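Local coordinates for putative transcriptional regulator protein (Vibrio parahaemolyticus, PDB 3ER6) that probably acts as a DNA-binding transcription regulator of the AraC type, represented here by its DJ-1/PfpI-like domain, whose own role is unknown, at residues Gly84-Ser89 with Ile114-Phe119; Ala96-Ile101 with Ala122-Leu127; Gly108-Ala113 with Leu177-Glu182. The protein carries 1 engineered substitution. All coordinates share one frame; numbering follows the deposited sequence.

Contact 1 of 3, residues Gly84-Ser89 with Ile114-Phe119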
# COMPACT_ATOMS: atom_id res chain seq x y z
N GLY A 84 8.65 -3.23 -10.91
CA GLY A 84 9.91 -2.53 -10.54
C GLY A 84 10.53 -1.86 -11.78
O GLY A 84 9.82 -1.28 -12.57
N ASP A 85 11.82 -1.99 -11.96
CA ASP A 85 12.48 -1.38 -13.09
C ASP A 85 12.26 -2.23 -14.31
O ASP A 85 12.79 -3.36 -14.41
CB ASP A 85 13.97 -1.23 -12.81
CG ASP A 85 14.73 -0.58 -13.98
OD1 ASP A 85 14.19 -0.28 -15.08
OD2 ASP A 85 15.94 -0.38 -13.77
N PRO A 86 11.51 -1.69 -15.27
CA PRO A 86 11.14 -2.48 -16.46
C PRO A 86 12.36 -2.95 -17.24
O PRO A 86 12.32 -3.98 -17.92
CB PRO A 86 10.26 -1.54 -17.28
CG PRO A 86 9.71 -0.53 -16.23
CD PRO A 86 10.87 -0.37 -15.22
N LEU A 87 13.44 -2.19 -17.14
CA LEU A 87 14.63 -2.49 -17.95
C LEU A 87 15.17 -3.81 -17.42
O LEU A 87 15.71 -4.62 -18.16
CB LEU A 87 15.64 -1.37 -17.77
CG LEU A 87 16.48 -1.03 -19.00
CD1 LEU A 87 15.58 -0.91 -20.24
CD2 LEU A 87 17.28 0.23 -18.74
N GLU A 88 15.00 -4.02 -16.13
CA GLU A 88 15.38 -5.26 -15.45
C GLU A 88 14.41 -6.40 -15.80
O GLU A 88 14.82 -7.52 -16.19
CB GLU A 88 15.26 -4.99 -13.97
CG GLU A 88 16.18 -5.78 -13.09
CD GLU A 88 16.09 -7.27 -13.34
OE1 GLU A 88 15.05 -7.74 -13.85
OE2 GLU A 88 17.06 -8.00 -12.99
N SER A 89 13.11 -6.14 -15.69
CA SER A 89 12.16 -7.24 -15.54
C SER A 89 11.33 -7.53 -16.75
O SER A 89 10.81 -8.63 -16.92
CB SER A 89 11.23 -6.89 -14.39
OG SER A 89 10.53 -5.69 -14.70
N ILE A 114 -1.16 -0.80 -12.52
CA ILE A 114 -0.71 0.21 -11.58
C ILE A 114 0.80 0.30 -11.58
O ILE A 114 1.47 -0.76 -11.69
CB ILE A 114 -1.32 -0.11 -10.11
CG1 ILE A 114 -0.80 -1.42 -9.55
CG2 ILE A 114 -2.87 -0.23 -10.19
CD1 ILE A 114 -1.29 -1.70 -8.09
N ASP A 115 1.36 1.53 -11.49
CA ASP A 115 2.78 1.71 -11.41
C ASP A 115 3.34 1.10 -12.71
O ASP A 115 2.68 1.18 -13.76
CB ASP A 115 3.36 1.03 -10.15
CG ASP A 115 4.84 1.47 -9.83
OD1 ASP A 115 5.42 2.37 -10.48
OD2 ASP A 115 5.42 0.90 -8.91
N THR A 116 4.52 0.49 -12.65
CA THR A 116 5.14 -0.09 -13.88
C THR A 116 4.38 -1.31 -14.50
O THR A 116 4.71 -1.77 -15.58
CB THR A 116 6.64 -0.39 -13.71
OG1 THR A 116 6.86 -1.29 -12.63
CG2 THR A 116 7.41 0.90 -13.45
N GLY A 117 3.38 -1.83 -13.81
CA GLY A 117 2.37 -2.73 -14.45
C GLY A 117 1.87 -2.10 -15.75
O GLY A 117 1.43 -2.83 -16.69
N ILE A 118 1.91 -0.78 -15.84
CA ILE A 118 1.52 -0.11 -17.10
C ILE A 118 2.41 -0.55 -18.31
O ILE A 118 1.91 -0.71 -19.43
CB ILE A 118 1.40 1.45 -16.97
CG1 ILE A 118 0.27 1.80 -16.00
CG2 ILE A 118 1.16 2.12 -18.40
CD1 ILE A 118 0.37 3.16 -15.39
N PHE A 119 3.69 -0.81 -18.05
CA PHE A 119 4.61 -1.26 -19.09
C PHE A 119 4.13 -2.64 -19.61
O PHE A 119 4.33 -2.95 -20.80
CB PHE A 119 6.05 -1.40 -18.56
CG PHE A 119 6.79 -0.09 -18.42
CD1 PHE A 119 6.39 0.86 -17.47
CD2 PHE A 119 7.89 0.20 -19.25
CE1 PHE A 119 7.08 2.07 -17.34
CE2 PHE A 119 8.56 1.41 -19.13
CZ PHE A 119 8.16 2.33 -18.17
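P86 sets the CB-CG edge of its ring down on one face of F119, a CH-pi contact in the DJ-1/PfpI-like alpha/beta domain: P86 CG is 3.5 Å from the F119 ring centroid and 6° off the ring normal. CG sits over the middle of the ring, while CB, at nearly the same height, is displaced to one side, 3.5 Å from F119 CD2; the two side chains cross at about a right angle. The contact joins the loop into helix 86-89 to the type II' turn I114-G117, which leads from strand 110-114 into helix 117-124. This turn, with D115 at positive phi, probably corresponds to the family's nucleophile elbow, D115 occupying the position that is usually a cysteine; D115 OD1 is hydrogen-bonded to H135 NE2. F119 also meets F142 edge-to-face. T116 crosses P86 at a similar angle, its CG2 3.9 Å from P86 CG. D85 caps the short helix, its OD1 accepting from L87 N. With chi1 58°, the T116 hydroxyl lies between the backbone N and the carbonyl carbon, and I83 N and S82 OG are further partners. T116 OG1 donates to G84 O at 3.0 Å, in the carbonyl plane on a lone pair, with a C=O...donor angle of 127°.

Contact 2 of 3, residues Ala96-Ile101 with Ala122-Leu127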
# COMPACT_ATOMS: atom_id res chain seq x y z
N ALA A 96 3.85 -17.11 -21.42
CA ALA A 96 2.55 -17.70 -21.13
C ALA A 96 1.70 -16.76 -20.26
O ALA A 96 0.46 -16.77 -20.34
CB ALA A 96 2.69 -19.04 -20.48
N LEU A 97 2.37 -15.95 -19.45
CA LEU A 97 1.67 -14.98 -18.60
C LEU A 97 1.16 -13.83 -19.49
O LEU A 97 0.03 -13.37 -19.29
CB LEU A 97 2.58 -14.47 -17.51
CG LEU A 97 2.03 -13.88 -16.22
CD1 LEU A 97 0.96 -14.77 -15.47
CD2 LEU A 97 3.20 -13.66 -15.30
N PHE A 98 1.97 -13.35 -20.44
CA PHE A 98 1.45 -12.42 -21.45
C PHE A 98 0.26 -13.01 -22.19
O PHE A 98 -0.68 -12.29 -22.49
CB PHE A 98 2.52 -11.98 -22.46
CG PHE A 98 3.37 -10.87 -21.97
CD1 PHE A 98 2.85 -9.58 -21.89
CD2 PHE A 98 4.67 -11.09 -21.56
CE1 PHE A 98 3.64 -8.51 -21.44
CE2 PHE A 98 5.46 -10.05 -21.10
CZ PHE A 98 4.94 -8.74 -21.04
N ASP A 99 0.30 -14.30 -22.53
CA ASP A 99 -0.81 -14.89 -23.26
C ASP A 99 -2.04 -14.85 -22.38
O ASP A 99 -3.11 -14.56 -22.83
CB ASP A 99 -0.53 -16.36 -23.67
CG ASP A 99 0.58 -16.48 -24.73
OD1 ASP A 99 0.87 -15.47 -25.41
OD2 ASP A 99 1.19 -17.58 -24.86
N TRP A 100 -1.87 -15.15 -21.08
CA TRP A 100 -3.00 -15.17 -20.15
C TRP A 100 -3.67 -13.77 -19.98
O TRP A 100 -4.87 -13.64 -20.04
CB TRP A 100 -2.46 -15.74 -18.82
CG TRP A 100 -3.41 -15.80 -17.68
CD1 TRP A 100 -4.46 -16.69 -17.52
CD2 TRP A 100 -3.32 -15.05 -16.47
NE1 TRP A 100 -5.05 -16.48 -16.29
CE2 TRP A 100 -4.38 -15.48 -15.63
CE3 TRP A 100 -2.49 -14.01 -16.04
CZ2 TRP A 100 -4.62 -14.91 -14.39
CZ3 TRP A 100 -2.71 -13.44 -14.77
CH2 TRP A 100 -3.79 -13.90 -13.95
N ILE A 101 -2.87 -12.72 -19.88
CA ILE A 101 -3.37 -11.34 -19.80
C ILE A 101 -4.08 -10.95 -21.09
O ILE A 101 -5.18 -10.35 -21.09
CB ILE A 101 -2.18 -10.40 -19.53
CG1 ILE A 101 -1.62 -10.67 -18.11
CG2 ILE A 101 -2.57 -8.89 -19.75
CD1 ILE A 101 -0.23 -10.01 -17.84
N ALA A 122 1.19 -2.01 -21.91
CA ALA A 122 1.76 -1.41 -23.15
C ALA A 122 2.31 -2.49 -24.06
O ALA A 122 1.90 -2.60 -25.21
CB ALA A 122 2.83 -0.33 -22.85
N LYS A 123 3.24 -3.29 -23.52
CA LYS A 123 3.83 -4.40 -24.25
C LYS A 123 2.78 -5.36 -24.83
O LYS A 123 2.91 -5.80 -25.96
CB LYS A 123 4.78 -5.18 -23.35
CG LYS A 123 5.51 -6.28 -24.09
CD LYS A 123 6.63 -6.82 -23.23
CE LYS A 123 7.45 -7.85 -23.95
NZ LYS A 123 7.54 -7.50 -25.42
N ALA A 124 1.73 -5.65 -24.09
CA ALA A 124 0.74 -6.58 -24.51
C ALA A 124 -0.23 -5.98 -25.56
O ALA A 124 -1.03 -6.69 -26.06
CB ALA A 124 -0.04 -7.12 -23.33
N GLY A 125 -0.14 -4.68 -25.88
CA GLY A 125 -1.03 -4.09 -26.87
C GLY A 125 -2.47 -3.90 -26.44
O GLY A 125 -3.35 -3.73 -27.29
N LEU A 126 -2.74 -3.88 -25.13
CA LEU A 126 -4.14 -3.77 -24.65
C LEU A 126 -4.81 -2.41 -24.88
O LEU A 126 -6.04 -2.32 -24.87
CB LEU A 126 -4.27 -4.11 -23.17
CG LEU A 126 -3.60 -5.43 -22.73
CD1 LEU A 126 -4.01 -5.72 -21.24
CD2 LEU A 126 -3.97 -6.65 -23.66
N LEU A 127 -4.01 -1.38 -25.02
CA LEU A 127 -4.52 -0.03 -25.20
C LEU A 127 -5.03 0.16 -26.63
O LEU A 127 -4.25 0.11 -27.57
CB LEU A 127 -3.43 0.97 -24.83
CG LEU A 127 -3.10 0.93 -23.31
CD1 LEU A 127 -1.75 1.66 -23.07
CD2 LEU A 127 -4.25 1.54 -22.42
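Chi1 of -83° sets F98 CG beside its backbone N, and chi1 of -175° sets K123 CG anti to its own N; these rotamers direct the two side chains at each other, and the lysine chain stays extended until it bends at chi4. The methylene chain of K123 crosses the phenyl group at about a right angle, with K123 CD 3.4 Å from F98 CZ in an oblique approach. This is largely a hydrocarbon contact, since K123 NZ lies 5.7 Å from the F98 ring centroid and any cation-pi attraction would be weak. A124 CB comes in near the ring plane, 4.1 Å from the edge atom F98 CD1. These contacts pack helix 95-106 against the C-terminal end of helix 117-124 in the alpha/beta DJ-1/PfpI-like domain, where strand 110-114 runs between the two helices in sequence. G125, with positive phi, closes the latter helix in a Schellman motif; its N bonds back to A122 O at 3.0 Å. Beyond this turn L126 points its CB toward helix 95-106, and its side chain crosses I101 at about a right angle. V120 touches both F98 and I101, while L126 also packs on V163 of strand 163-166. The methyl groups I101 CG2 and L126 CD1 approach to 3.8 Å.

Contact 3 of 3, residues Gly108-Ala113 with Leu177-Glu182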
# COMPACT_ATOMS: atom_id res chain seq x y z
N GLY A 108 -12.97 -9.87 -22.07
CA GLY A 108 -13.77 -8.84 -21.41
C GLY A 108 -13.48 -8.54 -19.94
O GLY A 108 -14.20 -7.74 -19.32
N SER A 109 -12.45 -9.15 -19.38
CA SER A 109 -12.01 -8.81 -18.01
C SER A 109 -11.68 -7.32 -17.95
O SER A 109 -11.12 -6.78 -18.90
CB SER A 109 -10.72 -9.62 -17.65
OG SER A 109 -11.07 -10.99 -17.45
N LYS A 110 -12.00 -6.63 -16.85
CA LYS A 110 -11.37 -5.32 -16.66
C LYS A 110 -9.89 -5.52 -16.33
O LYS A 110 -9.57 -6.42 -15.54
CB LYS A 110 -12.05 -4.49 -15.57
CG LYS A 110 -13.49 -4.11 -15.89
CD LYS A 110 -14.10 -3.37 -14.68
CE LYS A 110 -15.55 -3.04 -14.93
NZ LYS A 110 -15.65 -2.33 -16.22
N ILE A 111 -8.99 -4.73 -16.95
CA ILE A 111 -7.55 -4.85 -16.73
C ILE A 111 -7.07 -3.56 -16.05
O ILE A 111 -7.13 -2.45 -16.62
CB ILE A 111 -6.73 -5.07 -18.03
CG1 ILE A 111 -7.35 -6.15 -18.96
CG2 ILE A 111 -5.22 -5.35 -17.76
CD1 ILE A 111 -7.42 -7.61 -18.31
N VAL A 112 -6.57 -3.69 -14.83
CA VAL A 112 -6.19 -2.50 -14.06
C VAL A 112 -4.68 -2.61 -13.87
O VAL A 112 -4.20 -3.59 -13.27
CB VAL A 112 -6.86 -2.49 -12.64
CG1 VAL A 112 -6.41 -1.22 -11.89
CG2 VAL A 112 -8.42 -2.59 -12.71
N ALA A 113 -3.93 -1.65 -14.38
CA ALA A 113 -2.48 -1.72 -14.36
C ALA A 113 -2.01 -0.53 -13.53
O ALA A 113 -2.43 0.61 -13.80
CB ALA A 113 -1.88 -1.63 -15.79
N LEU A 177 -11.81 3.78 -7.07
CA LEU A 177 -13.18 4.30 -6.83
C LEU A 177 -14.06 4.23 -8.07
O LEU A 177 -15.26 4.01 -7.97
CB LEU A 177 -13.16 5.74 -6.30
CG LEU A 177 -12.48 5.89 -4.94
CD1 LEU A 177 -12.47 7.36 -4.59
CD2 LEU A 177 -13.19 5.05 -3.85
N GLU A 178 -13.45 4.40 -9.23
CA GLU A 178 -14.19 4.23 -10.45
C GLU A 178 -14.75 2.83 -10.53
O GLU A 178 -15.93 2.66 -10.75
CB GLU A 178 -13.30 4.53 -11.65
CG GLU A 178 -14.09 4.68 -12.92
CD GLU A 178 -15.08 5.87 -12.88
OE1 GLU A 178 -16.18 5.67 -13.40
OE2 GLU A 178 -14.76 6.97 -12.31
N ILE A 179 -13.91 1.83 -10.29
CA ILE A 179 -14.32 0.44 -10.33
C ILE A 179 -15.37 0.20 -9.23
O ILE A 179 -16.41 -0.45 -9.48
CB ILE A 179 -13.09 -0.47 -10.11
CG1 ILE A 179 -12.13 -0.42 -11.31
CG2 ILE A 179 -13.50 -1.89 -9.75
CD1 ILE A 179 -12.77 -0.80 -12.49
N VAL A 180 -15.12 0.76 -8.03
CA VAL A 180 -16.14 0.68 -6.97
C VAL A 180 -17.48 1.24 -7.44
O VAL A 180 -18.50 0.62 -7.21
CB VAL A 180 -15.71 1.37 -5.64
CG1 VAL A 180 -16.90 1.42 -4.63
CG2 VAL A 180 -14.57 0.59 -5.06
N GLU A 181 -17.50 2.41 -8.09
CA GLU A 181 -18.79 2.97 -8.49
C GLU A 181 -19.48 2.06 -9.53
O GLU A 181 -20.67 1.80 -9.45
CB GLU A 181 -18.62 4.40 -9.01
CG GLU A 181 -19.93 4.97 -9.40
CD GLU A 181 -19.85 6.43 -9.75
OE1 GLU A 181 -18.82 7.08 -9.44
OE2 GLU A 181 -20.83 6.91 -10.34
N GLU A 182 -18.71 1.55 -10.47
CA GLU A 182 -19.24 0.61 -11.48
C GLU A 182 -19.95 -0.59 -10.90
O GLU A 182 -21.03 -0.93 -11.38
CB GLU A 182 -18.12 0.13 -12.40
CG GLU A 182 -17.65 1.25 -13.26
CD GLU A 182 -16.79 0.78 -14.42
OE1 GLU A 182 -17.28 -0.09 -15.21
OE2 GLU A 182 -15.64 1.31 -14.53
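The electrostatic part of this contact is a salt bridge between K110 and E182, whose side chains come from opposite directions. K110 NZ donates to E182 OE1 at 2.9 Å, reaching it from above the carboxylate plane, 35° out of it. Both polar ends have further partners: E182 OE2 is hydrogen-bonded to the hydroxyl of Y164, and K110 NZ is bonded to that same hydroxyl and to N162 OD1. The ammonium group is therefore gripped by three oxygens, one from the helix and two from the start of strand 163-166 and the residue before it, which should fix its position and probably favours its charged form.

The apolar part uses the stem of the same lysine. K110 CG stands beside the backbone N (chi1 -65°), and the chain then runs out extended as far as CE before turning at chi4 toward the glutamate. Along this course it slides past I179 in the opposite direction, with K110 CD 3.6 Å from I179 CD1. I179 also touches I77, and V112 packs on V175 and M176 of helix 173-184, which also carries I179 and E182.

Backbone pairing supplies the remaining frame: K110 pairs with N76 and L78, V112 with L78, and I111 with N162 and Y164. Helix 173-184 thus covers a face of a central strand, with K110 CA 9.1 Å from I179 CA, the helix-on-sheet layering of the alpha/beta sandwich in the DJ-1/PfpI family.

How the contacts relate
Contacts 1 and 2 share helix 117-124, with centres about 13 Å apart. Contact 1 includes the elbow-like turn at D115, contact 2 lies at the far end of the helix that follows it, and contact 3 includes the strand that leads into it; no ligand or active site is established for this protein. Contact 3 lies about 20 Å from contact 1 and about 17 Å from contact 2, centre to centre, yet touches both by packing: I118 CG1 lies 3.7 Å from A113 O, and L126 CD1 3.7 Å from I111 CG2. I111 and V112 point to different sides of the sheet, toward helices 117-124 and 173-184 respectively.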